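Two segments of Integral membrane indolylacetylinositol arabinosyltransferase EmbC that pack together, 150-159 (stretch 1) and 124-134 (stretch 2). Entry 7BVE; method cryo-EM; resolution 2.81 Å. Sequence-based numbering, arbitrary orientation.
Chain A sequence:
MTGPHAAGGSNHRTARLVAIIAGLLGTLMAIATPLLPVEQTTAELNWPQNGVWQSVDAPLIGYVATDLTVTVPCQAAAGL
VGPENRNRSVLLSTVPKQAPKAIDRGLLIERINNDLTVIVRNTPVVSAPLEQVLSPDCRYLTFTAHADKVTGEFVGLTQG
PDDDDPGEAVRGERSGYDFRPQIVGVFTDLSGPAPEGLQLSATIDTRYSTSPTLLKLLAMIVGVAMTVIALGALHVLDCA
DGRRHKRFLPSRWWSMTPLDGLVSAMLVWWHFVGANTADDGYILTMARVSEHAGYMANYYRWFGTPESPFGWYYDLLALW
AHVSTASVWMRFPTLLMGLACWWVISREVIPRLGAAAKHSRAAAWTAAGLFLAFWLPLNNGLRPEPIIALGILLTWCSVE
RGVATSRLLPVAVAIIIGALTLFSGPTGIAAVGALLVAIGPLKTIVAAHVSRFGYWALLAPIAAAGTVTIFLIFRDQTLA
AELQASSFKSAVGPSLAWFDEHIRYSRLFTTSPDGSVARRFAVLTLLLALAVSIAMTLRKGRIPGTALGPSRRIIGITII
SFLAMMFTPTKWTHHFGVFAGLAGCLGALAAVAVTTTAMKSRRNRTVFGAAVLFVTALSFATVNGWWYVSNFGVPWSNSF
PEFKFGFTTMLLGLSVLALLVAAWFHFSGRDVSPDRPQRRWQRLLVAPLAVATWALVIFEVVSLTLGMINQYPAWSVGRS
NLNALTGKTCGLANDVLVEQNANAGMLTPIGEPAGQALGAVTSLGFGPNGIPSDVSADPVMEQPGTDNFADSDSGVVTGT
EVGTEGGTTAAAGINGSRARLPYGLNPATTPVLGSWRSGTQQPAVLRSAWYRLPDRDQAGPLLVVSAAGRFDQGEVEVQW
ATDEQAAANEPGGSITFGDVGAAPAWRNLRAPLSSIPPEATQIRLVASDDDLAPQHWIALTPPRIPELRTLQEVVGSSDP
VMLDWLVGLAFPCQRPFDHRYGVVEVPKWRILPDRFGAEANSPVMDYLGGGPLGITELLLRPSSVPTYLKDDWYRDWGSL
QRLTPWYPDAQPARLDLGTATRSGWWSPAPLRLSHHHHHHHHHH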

# COMPACT_ATOMS: atom_id res chain seq x y z
N VAL A 150 12.57 -14.98 -39.96
CA VAL A 150 13.84 -14.49 -40.46
C VAL A 150 14.54 -15.66 -41.14
O VAL A 150 14.24 -16.82 -40.84
CB VAL A 150 14.72 -13.89 -39.35
CG1 VAL A 150 14.03 -12.71 -38.72
CG2 VAL A 150 15.02 -14.91 -38.29
N THR A 151 15.43 -15.36 -42.08
CA THR A 151 16.01 -16.40 -42.92
C THR A 151 17.32 -15.91 -43.53
O THR A 151 17.40 -14.80 -44.05
CB THR A 151 15.03 -16.84 -44.01
OG1 THR A 151 15.69 -17.67 -44.97
CG2 THR A 151 14.34 -15.67 -44.70
N GLY A 152 18.37 -16.73 -43.42
CA GLY A 152 19.63 -16.45 -44.07
C GLY A 152 20.06 -17.59 -44.97
O GLY A 152 19.62 -18.72 -44.80
N GLU A 153 20.93 -17.28 -45.92
CA GLU A 153 21.36 -18.28 -46.89
C GLU A 153 22.68 -17.96 -47.58
O GLU A 153 22.79 -16.92 -48.24
CB GLU A 153 20.29 -18.47 -47.97
CG GLU A 153 20.68 -19.50 -49.01
CD GLU A 153 19.61 -19.71 -50.06
OE1 GLU A 153 18.57 -19.03 -49.99
OE2 GLU A 153 19.83 -20.55 -50.96
N PHE A 154 23.67 -18.84 -47.47
CA PHE A 154 24.89 -18.76 -48.26
C PHE A 154 24.60 -19.40 -49.61
O PHE A 154 24.50 -20.62 -49.72
CB PHE A 154 26.05 -19.46 -47.56
CG PHE A 154 26.59 -18.73 -46.36
CD1 PHE A 154 27.52 -17.72 -46.49
CD2 PHE A 154 26.18 -19.09 -45.09
CE1 PHE A 154 28.03 -17.07 -45.39
CE2 PHE A 154 26.68 -18.43 -43.98
CZ PHE A 154 27.61 -17.42 -44.13
N VAL A 155 24.47 -18.57 -50.64
CA VAL A 155 24.03 -19.04 -51.95
C VAL A 155 25.25 -19.54 -52.73
O VAL A 155 26.01 -18.74 -53.28
CB VAL A 155 23.30 -17.94 -52.72
CG1 VAL A 155 22.81 -18.47 -54.06
CG2 VAL A 155 22.16 -17.40 -51.90
N GLY A 156 25.42 -20.85 -52.81
CA GLY A 156 26.51 -21.42 -53.57
C GLY A 156 27.15 -22.65 -52.97
O GLY A 156 27.73 -23.46 -53.70
N LEU A 157 27.06 -22.82 -51.66
CA LEU A 157 27.71 -23.94 -50.99
C LEU A 157 26.71 -24.72 -50.15
O LEU A 157 25.62 -24.24 -49.82
CB LEU A 157 28.90 -23.47 -50.15
CG LEU A 157 28.80 -22.46 -49.01
CD1 LEU A 157 28.54 -23.11 -47.67
CD2 LEU A 157 30.09 -21.69 -48.94
N THR A 158 27.10 -25.94 -49.80
CA THR A 158 26.30 -26.87 -49.00
C THR A 158 27.07 -27.25 -47.75
O THR A 158 28.20 -26.79 -47.52
CB THR A 158 25.97 -28.13 -49.80
OG1 THR A 158 27.18 -28.78 -50.19
CG2 THR A 158 25.16 -27.79 -51.04
N GLN A 159 26.47 -28.11 -46.93
CA GLN A 159 27.12 -28.55 -45.70
C GLN A 159 28.25 -29.53 -46.01
O GLN A 159 28.47 -29.95 -47.15
CB GLN A 159 26.14 -29.24 -44.76
CG GLN A 159 25.07 -28.37 -44.13
CD GLN A 159 23.86 -28.25 -45.01
OE1 GLN A 159 23.75 -28.95 -46.01
NE2 GLN A 159 22.93 -27.40 -44.62
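Stretch 2 (124-134) PVVSAPLEQVL

Stretch 1 begins as an extended strand, which starts earlier in the chain, and continues as a loop through Gly156 to Gln159. Stretch 2 enters as a strand that also begins earlier in the chain. A short helix, Leu130 to Val133, follows. Pro129 holds the N-cap position, and Pro129 O accepts a hydrogen bond from Val133 N at 2.9 Å and a weak one from Gln132 N at 3.1 Å. Leu134 N bonds to Leu130 O at 2.9 Å, and Leu134 is the first residue to leave helical angles. Most of the strand is extended, but Val125 departs from this, with phi/psi of -110/-56.

The two strands run in the same direction, with only 5° between their axes. Their closest approach is 6.2 Å. No hydrogen bond links the two stretches; the contact is van der Waals packing of side chains against side chains and backbone. The register places Val126 beside Gly152, with the Val126 CA 5.9 Å from the Gly152 CA. Farther along, the backbones are wider apart: the Gln132 CA lies 8.1 Å from the Leu157 CA.

Val125 and Val126 both point toward stretch 1, one after the other. Val125 is in the t rotamer and Val126 in p. Val125 CG1 comes within 3.6 Å of Gly152 N. The absence of a side chain at Gly152 matters here. A CB on Gly152 would lie 3.2 Å from Val126 CG1 and 3.4 Å from Val125 CG1, both tight.

Phe154 is the centre of the packing and has the largest area covered by the other stretch. Its CA-to-CB bond points toward stretch 2, with chi1 at -72° (m). Ala128 lies over one face of the ring in a CH-pi contact: Ala128 CB is 3.8 Å from the centroid of the Phe154 ring and 14° off the ring normal. Val126 CG1 approaches Phe154 CE2 obliquely at 3.6 Å, and Ser127 C is also 3.6 Å from Phe154 CE2. From the helix, Val133 CG2 reaches Phe154 CE1 at 4.0 Å. The ring is therefore contacted by both the strand and the helix of stretch 2.

Ser127 points away from stretch 1. Ser127 OG makes a weak hydrogen bond to Val126 O at 2.9 Å, though the position of that OG is less certain.

Leu157 extends the contact beyond the strand of stretch 1. Leu157 CD2 lies 3.5 Å from Gln132 O and 3.8 Å from Gln132 CG. The Gln132 side chain is extended, with chi1 and chi2 both t. Gln132 NE2 is 3.6 Å from Thr158 O, without a hydrogen bond.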

# COMPACT_ATOMS: atom_id res chain seq x y z
N PRO A 124 21.90 -17.61 -33.36
CA PRO A 124 22.50 -17.65 -34.68
C PRO A 124 21.52 -18.08 -35.77
O PRO A 124 20.65 -18.79 -35.49
CB PRO A 124 23.61 -18.68 -34.55
CG PRO A 124 23.80 -18.78 -33.07
CD PRO A 124 22.42 -18.64 -32.50
N VAL A 125 21.72 -17.63 -36.99
CA VAL A 125 20.82 -18.00 -38.11
C VAL A 125 21.57 -18.93 -39.07
O VAL A 125 21.19 -20.03 -39.19
CB VAL A 125 20.23 -16.74 -38.76
CG1 VAL A 125 19.43 -17.03 -40.00
CG2 VAL A 125 19.37 -15.99 -37.78
N VAL A 126 22.70 -18.54 -39.61
CA VAL A 126 23.46 -19.32 -40.57
C VAL A 126 24.94 -19.06 -40.33
O VAL A 126 25.32 -18.02 -39.79
CB VAL A 126 23.02 -18.99 -42.02
CG1 VAL A 126 23.52 -17.63 -42.45
CG2 VAL A 126 23.41 -20.08 -43.00
N SER A 127 25.78 -20.03 -40.67
CA SER A 127 27.22 -19.91 -40.46
C SER A 127 27.94 -20.71 -41.52
O SER A 127 27.38 -21.65 -42.09
CB SER A 127 27.62 -20.39 -39.06
OG SER A 127 27.00 -19.61 -38.05
N ALA A 128 29.20 -20.35 -41.76
CA ALA A 128 30.04 -21.04 -42.74
C ALA A 128 31.51 -20.78 -42.47
O ALA A 128 31.88 -19.71 -41.98
CB ALA A 128 29.69 -20.58 -44.16
N PRO A 129 32.39 -21.75 -42.76
CA PRO A 129 33.83 -21.51 -42.61
C PRO A 129 34.34 -20.48 -43.61
O PRO A 129 33.86 -20.38 -44.74
CB PRO A 129 34.45 -22.89 -42.87
CG PRO A 129 33.36 -23.84 -42.56
CD PRO A 129 32.10 -23.17 -42.99
N LEU A 130 35.35 -19.72 -43.18
CA LEU A 130 35.71 -18.49 -43.87
C LEU A 130 36.50 -18.77 -45.14
O LEU A 130 36.34 -18.07 -46.15
CB LEU A 130 36.49 -17.58 -42.93
CG LEU A 130 36.85 -16.19 -43.42
CD1 LEU A 130 35.60 -15.38 -43.71
CD2 LEU A 130 37.66 -15.53 -42.36
N GLU A 131 37.36 -19.79 -45.12
CA GLU A 131 38.03 -20.20 -46.35
C GLU A 131 37.06 -20.86 -47.33
O GLU A 131 37.38 -20.98 -48.52
CB GLU A 131 39.19 -21.15 -46.04
CG GLU A 131 38.78 -22.53 -45.55
CD GLU A 131 38.58 -22.60 -44.04
OE1 GLU A 131 38.52 -21.53 -43.39
OE2 GLU A 131 38.47 -23.72 -43.51
N GLN A 132 35.90 -21.31 -46.85
CA GLN A 132 34.86 -21.82 -47.73
C GLN A 132 33.99 -20.68 -48.26
O GLN A 132 33.43 -20.80 -49.35
CB GLN A 132 34.04 -22.86 -46.97
CG GLN A 132 33.07 -23.67 -47.80
CD GLN A 132 32.40 -24.76 -46.98
OE1 GLN A 132 32.65 -24.90 -45.79
NE2 GLN A 132 31.54 -25.54 -47.63
N VAL A 133 33.89 -19.57 -47.52
CA VAL A 133 33.23 -18.38 -48.02
C VAL A 133 34.08 -17.69 -49.09
O VAL A 133 33.57 -17.27 -50.13
CB VAL A 133 32.88 -17.43 -46.86
CG1 VAL A 133 32.37 -16.10 -47.37
CG2 VAL A 133 31.84 -18.05 -45.96
N LEU A 134 35.39 -17.62 -48.87
CA LEU A 134 36.29 -17.02 -49.86
C LEU A 134 36.59 -17.93 -51.06
O LEU A 134 37.47 -17.59 -51.86
CB LEU A 134 37.61 -16.60 -49.21
CG LEU A 134 37.73 -15.20 -48.60
CD1 LEU A 134 37.47 -14.14 -49.67
CD2 LEU A 134 36.84 -14.98 -47.39